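Local coordinates for protein trans-isoprenyl diphosphate synthase (Caulobacter crescentus, PDB 3OYR) that probably makes octaprenyl diphosphate for the side chain of isoprenoid quinones, by adding isopentenyl units to farnesyl diphosphate with the help of magnesium, at residues 177-182 with 255-260; 232-237 with 301-306. All coordinates share one frame; numbering follows the deposited sequence.

Contact 1: 177-182 with 255-260; sequences LNLSQA and GKATLP
L179 meets A257 where two loops run into new helices. The methyl CD2 of L179 lies against the backbone oxygen of A257, with L179 CD2 to A257 O at 3.5 Å. The same methyl touches the side chain of A257, with L179 CD2 to A257 CB at 3.8 Å. L179 has its CG anti to the backbone N (chi1 170°), and this carries the branch across to the other loop. No hydrogen bond joins the two segments. The backbone of A257 is hydrogen-bonded to S174, earlier in the same loop as L179.

S180 is the N-cap of helix 181-206. Its OG bonds to the backbone N of V183, so the helix start is fixed close to the L179 packing.

Q181 opens that helix and makes the second touch. Its chain is extended, and the methyl CD1 of L259 lies over the face of its amide, toward the NE2 side. Q181 NE2 is 3.5 Å from L259 CD1, and Q181 CD is 3.6 Å from the same methyl. This is van der Waals packing of an amide on a methyl group. L259 also packs on Y184, L230 and L309, and Q181 reaches L309 too.

Beside A257, K256 forms salt bridges with D109 and E254 and touches a bound dimethylallyl diphosphate. D109 binds calcium and belongs to the first aspartate-rich DDxxD motif. The contact thus joins two helix-entry loops, one of them bordering the metal and diphosphate site of the all-helical prenyl synthase fold.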
loop_
_atom_site.group_PDB
_atom_site.type_symbol
_atom_site.label_atom_id
_atom_site.label_comp_id
_atom_site.label_asym_id
_atom_site.label_seq_id
_atom_site.Cartn_x
_atom_site.Cartn_y
_atom_site.Cartn_z
ATOM N N LEU B 177 20.901 15.970 -12.534
ATOM C CA LEU B 177 20.584 17.296 -13.096
ATOM C C LEU B 177 20.190 17.302 -14.576
ATOM O O LEU B 177 19.655 18.297 -15.078
ATOM C CB LEU B 177 21.715 18.308 -12.836
ATOM C CG LEU B 177 23.140 17.859 -12.491
ATOM C CD1 LEU B 177 24.181 18.718 -13.197
ATOM C CD2 LEU B 177 23.352 17.891 -10.986
ATOM N N ASN B 178 20.433 16.197 -15.273
ATOM C CA ASN B 178 19.985 16.091 -16.651
ATOM C C ASN B 178 18.600 15.433 -16.763
ATOM O O ASN B 178 18.343 14.593 -17.634
ATOM C CB ASN B 178 21.030 15.398 -17.522
ATOM C CG ASN B 178 21.213 16.094 -18.864
ATOM O OD1 ASN B 178 21.498 17.298 -18.926
ATOM N ND2 ASN B 178 21.047 15.340 -19.950
ATOM N N LEU B 179 17.721 15.831 -15.848
ATOM C CA LEU B 179 16.322 15.468 -15.887
ATOM C C LEU B 179 15.611 16.458 -16.807
ATOM O O LEU B 179 15.767 17.674 -16.671
ATOM C CB LEU B 179 15.742 15.522 -14.464
ATOM C CG LEU B 179 14.229 15.404 -14.248
ATOM C CD1 LEU B 179 13.778 13.982 -14.494
ATOM C CD2 LEU B 179 13.846 15.827 -12.845
ATOM N N SER B 180 14.845 15.947 -17.758
ATOM C CA SER B 180 14.104 16.829 -18.652
ATOM C C SER B 180 12.809 17.270 -17.990
ATOM O O SER B 180 12.355 16.660 -17.023
ATOM C CB SER B 180 13.815 16.149 -19.997
ATOM O OG SER B 180 12.797 15.175 -19.866
ATOM N N GLN B 181 12.236 18.344 -18.520
ATOM C CA GLN B 181 10.962 18.873 -18.088
ATOM C C GLN B 181 9.844 17.857 -18.367
ATOM O O GLN B 181 8.909 17.731 -17.573
ATOM C CB GLN B 181 10.708 20.204 -18.803
ATOM C CG GLN B 181 9.406 20.918 -18.436
ATOM C CD GLN B 181 9.462 22.423 -18.673
ATOM O OE1 GLN B 181 8.430 23.071 -18.850
ATOM N NE2 GLN B 181 10.670 22.985 -18.666
ATOM N N ALA B 182 9.967 17.125 -19.477
ATOM C CA ALA B 182 8.964 16.153 -19.891
ATOM C C ALA B 182 8.883 14.960 -18.929
ATOM O O ALA B 182 7.787 14.544 -18.557
ATOM C CB ALA B 182 9.213 15.694 -21.322
ATOM N N GLY B 255 18.573 15.945 -2.842
ATOM C CA GLY B 255 19.215 15.929 -4.159
ATOM C C GLY B 255 18.203 15.646 -5.249
ATOM O O GLY B 255 18.530 15.081 -6.297
ATOM N N LYS B 256 16.967 16.057 -4.984
ATOM C CA LYS B 256 15.845 15.818 -5.872
ATOM C C LYS B 256 15.599 17.018 -6.786
ATOM O O LYS B 256 15.244 18.106 -6.329
ATOM C CB LYS B 256 14.595 15.485 -5.046
ATOM C CG LYS B 256 13.400 15.016 -5.855
ATOM C CD LYS B 256 12.646 13.920 -5.121
ATOM C CE LYS B 256 11.634 14.456 -4.144
ATOM N NZ LYS B 256 11.060 13.348 -3.343
ATOM N N ALA B 257 15.789 16.796 -8.082
ATOM C CA ALA B 257 15.553 17.810 -9.087
ATOM C C ALA B 257 14.069 17.953 -9.350
ATOM O O ALA B 257 13.350 16.977 -9.625
ATOM C CB ALA B 257 16.295 17.481 -10.382
ATOM N N THR B 258 13.609 19.185 -9.232
ATOM C CA THR B 258 12.255 19.534 -9.593
ATOM C C THR B 258 12.389 20.708 -10.539
ATOM O O THR B 258 13.475 21.293 -10.663
ATOM C CB THR B 258 11.456 19.940 -8.360
ATOM O OG1 THR B 258 12.070 21.072 -7.757
ATOM C CG2 THR B 258 11.419 18.811 -7.330
ATOM N N LEU B 259 11.295 21.042 -11.208
ATOM C CA LEU B 259 11.262 22.132 -12.159
ATOM C C LEU B 259 11.875 23.480 -11.692
ATOM O O LEU B 259 12.652 24.049 -12.448
ATOM C CB LEU B 259 9.853 22.311 -12.738
ATOM C CG LEU B 259 9.757 23.217 -13.961
ATOM C CD1 LEU B 259 10.412 22.542 -15.162
ATOM C CD2 LEU B 259 8.321 23.600 -14.236
ATOM N N PRO B 260 11.555 23.983 -10.464
ATOM C CA PRO B 260 12.192 25.267 -10.100
ATOM C C PRO B 260 13.717 25.230 -10.201
ATOM O O PRO B 260 14.322 26.178 -10.720
ATOM C CB PRO B 260 11.776 25.479 -8.645
ATOM C CG PRO B 260 10.537 24.703 -8.483
ATOM C CD PRO B 260 10.600 23.544 -9.426
#

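Contact 2: 232-237 with 301-306; sequences DDALDY and GALDAT. With CA (calcium ion), chain F; DMA (dimethylallyl diphosphate), chain D.
L303 lies over the A234 turn of helix 211-238. Its methyl CD1 sits 3.8 Å from A234 O, so one edge of the contact is a methyl group on a backbone carbonyl. Lower on the branch, L303 CG is 4.3 Å from A234 CB. The CG of L303 is anti to its backbone N (chi1 -165°), which brings the branch end nearer to the facing helix. I298 of helix 287-299 also packs on L303.

One turn on, T306 meets the same alanine through its methyl, with T306 CG2 to A234 CB at 4.1 Å. Its hydroxyl turns back into its own helix and donates to A302 O, with T306 OG1 to A302 O at 2.8 Å. A302 O also accepts from T306 N, and the two donors come from opposite faces of its carbonyl plane. The hydroxyl is therefore satisfied within the helix while the methyl packs outward.

Around A234 in sequence, D232 binds calcium directly, with D232 OD1 at 2.3 Å from the ion, and D233 and D236 reach it through water. D232 OD2 forms a salt bridge with K246. One calcium-bound water bonds both D236 OD1 and D232 O. This is helix-helix packing behind the second aspartate-rich motif of the trans-prenyl synthase fold.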
loop_
_atom_site.group_PDB
_atom_site.type_symbol
_atom_site.label_atom_id
_atom_site.label_comp_id
_atom_site.label_asym_id
_atom_site.label_seq_id
_atom_site.Cartn_x
_atom_site.Cartn_y
_atom_site.Cartn_z
ATOM N N ASP B 232 3.418 23.176 -5.125
ATOM C CA ASP B 232 4.101 22.490 -4.028
ATOM C C ASP B 232 5.612 22.489 -4.210
ATOM O O ASP B 232 6.361 22.728 -3.255
ATOM C CB ASP B 232 3.609 21.047 -3.869
ATOM C CG ASP B 232 4.203 20.374 -2.656
ATOM O OD1 ASP B 232 5.236 19.657 -2.804
ATOM O OD2 ASP B 232 3.671 20.604 -1.545
ATOM N N ASP B 233 6.061 22.213 -5.435
ATOM C CA ASP B 233 7.482 22.241 -5.753
ATOM C C ASP B 233 8.092 23.643 -5.584
ATOM O O ASP B 233 9.198 23.772 -5.061
ATOM C CB ASP B 233 7.736 21.667 -7.151
ATOM C CG ASP B 233 7.567 20.139 -7.197
ATOM O OD1 ASP B 233 7.363 19.499 -6.139
ATOM O OD2 ASP B 233 7.645 19.566 -8.297
ATOM N N ALA B 234 7.363 24.679 -5.999
ATOM C CA ALA B 234 7.789 26.064 -5.785
ATOM C C ALA B 234 7.816 26.428 -4.302
ATOM O O ALA B 234 8.752 27.085 -3.848
ATOM C CB ALA B 234 6.896 27.045 -6.553
ATOM N N LEU B 235 6.785 26.004 -3.562
ATOM C CA LEU B 235 6.723 26.190 -2.102
ATOM C C LEU B 235 7.883 25.534 -1.347
ATOM O O LEU B 235 8.264 25.987 -0.272
ATOM C CB LEU B 235 5.371 25.717 -1.531
ATOM C CG LEU B 235 4.212 26.697 -1.682
ATOM C CD1 LEU B 235 2.910 26.067 -1.231
ATOM C CD2 LEU B 235 4.480 27.999 -0.909
ATOM N N ASP B 236 8.463 24.483 -1.913
ATOM C CA ASP B 236 9.586 23.823 -1.272
ATOM C C ASP B 236 10.805 24.748 -1.145
ATOM O O ASP B 236 11.575 24.650 -0.191
ATOM C CB ASP B 236 9.975 22.553 -2.010
ATOM C CG ASP B 236 10.566 21.497 -1.072
ATOM O OD1 ASP B 236 9.832 20.993 -0.194
ATOM O OD2 ASP B 236 11.762 21.176 -1.210
ATOM N N TYR B 237 10.969 25.640 -2.110
ATOM C CA TYR B 237 12.034 26.629 -2.048
ATOM C C TYR B 237 11.565 27.918 -1.381
ATOM O O TYR B 237 12.238 28.427 -0.493
ATOM C CB TYR B 237 12.617 26.881 -3.447
ATOM C CG TYR B 237 13.445 25.714 -3.939
ATOM C CD1 TYR B 237 14.783 25.586 -3.564
ATOM C CD2 TYR B 237 12.885 24.712 -4.738
ATOM C CE1 TYR B 237 15.551 24.516 -3.984
ATOM C CE2 TYR B 237 13.653 23.637 -5.176
ATOM C CZ TYR B 237 14.994 23.556 -4.786
ATOM O OH TYR B 237 15.788 22.517 -5.187
ATOM N N GLY B 301 13.962 34.159 -11.444
ATOM C CA GLY B 301 12.563 34.113 -11.880
ATOM C C GLY B 301 12.045 32.698 -12.083
ATOM O O GLY B 301 10.970 32.504 -12.658
ATOM N N ALA B 302 12.810 31.714 -11.605
ATOM C CA ALA B 302 12.506 30.302 -11.813
ATOM C C ALA B 302 11.304 29.868 -10.997
ATOM O O ALA B 302 10.519 29.045 -11.454
ATOM C CB ALA B 302 13.692 29.448 -11.479
ATOM N N LEU B 303 11.180 30.420 -9.793
ATOM C CA LEU B 303 9.984 30.268 -8.979
ATOM C C LEU B 303 8.756 30.836 -9.700
ATOM O O LEU B 303 7.704 30.191 -9.737
ATOM C CB LEU B 303 10.183 30.936 -7.618
ATOM C CG LEU B 303 9.220 30.622 -6.460
ATOM C CD1 LEU B 303 9.994 30.472 -5.161
ATOM C CD2 LEU B 303 8.104 31.670 -6.308
ATOM N N ASP B 304 8.895 32.025 -10.289
ATOM C CA ASP B 304 7.774 32.665 -10.984
ATOM C C ASP B 304 7.313 31.892 -12.207
ATOM O O ASP B 304 6.112 31.738 -12.423
ATOM C CB ASP B 304 8.093 34.120 -11.348
ATOM C CG ASP B 304 8.006 35.053 -10.150
ATOM O OD1 ASP B 304 8.814 36.008 -10.085
ATOM O OD2 ASP B 304 7.138 34.831 -9.270
ATOM N N ALA B 305 8.272 31.408 -12.992
ATOM C CA ALA B 305 7.991 30.621 -14.198
ATOM C C ALA B 305 7.262 29.286 -13.889
ATOM O O ALA B 305 6.377 28.875 -14.642
ATOM C CB ALA B 305 9.274 30.378 -14.990
ATOM N N THR B 306 7.631 28.643 -12.778
ATOM C CA THR B 306 6.947 27.452 -12.253
ATOM C C THR B 306 5.469 27.737 -11.967
ATOM O O THR B 306 4.576 26.985 -12.405
ATOM C CB THR B 306 7.637 26.955 -10.960
ATOM O OG1 THR B 306 9.013 26.668 -11.232
ATOM C CG2 THR B 306 6.974 25.677 -10.427
HETATM CA CA CA F . 7.124 18.778 -1.923
HETATM C C1 DMA D . 1.086 16.450 0.273
HETATM O O1 DMA D . -0.302 16.728 0.043
HETATM C C2 DMA D . 1.245 15.579 -0.922
HETATM C C3 DMA D . 1.679 16.051 -2.094
HETATM C C4 DMA D . 2.171 17.462 -2.278
HETATM C C5 DMA D . 1.692 15.089 -3.241
HETATM P PA DMA D . -1.143 17.962 0.629
HETATM O O1A DMA D . -2.567 17.941 0.112
HETATM O O2A DMA D . -0.367 19.224 0.374
HETATM O O3A DMA D . -1.048 17.534 2.190
HETATM P PB DMA D . -2.169 17.635 3.362
HETATM O O1B DMA D . -3.085 16.441 3.171
HETATM O O2B DMA D . -1.216 17.479 4.528
HETATM O O3B DMA D . -2.878 18.959 3.264
HETATM O O HOH W 1 7.356 20.842 -0.743
HETATM O O HOH W 2 8.282 19.555 -3.804
HETATM O O HOH W 3 9.236 18.221 -0.902
#

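In the fold
The centres of contact 1 and contact 2 are 12 Å apart, on the same side of the chain's centre. Their segments alternate along the chain: 177-182, 232-237, 255-260, then 301-306. Helix 181-206 leads on to helix 211-238, so the first segments of the two contacts belong to successive helices. The contacts also touch directly. P260 packs against D233 of one segment and against A302 and T306 of the other, and T258 packs on D233. The start of helix 259-267 therefore packs against both helices 211-238 and 302-320. Contact 1 ties the entry of helix 181-206 to that of helix 259-267; contact 2 packs helix 302-320 on helix 211-238, near its metal-site aspartates.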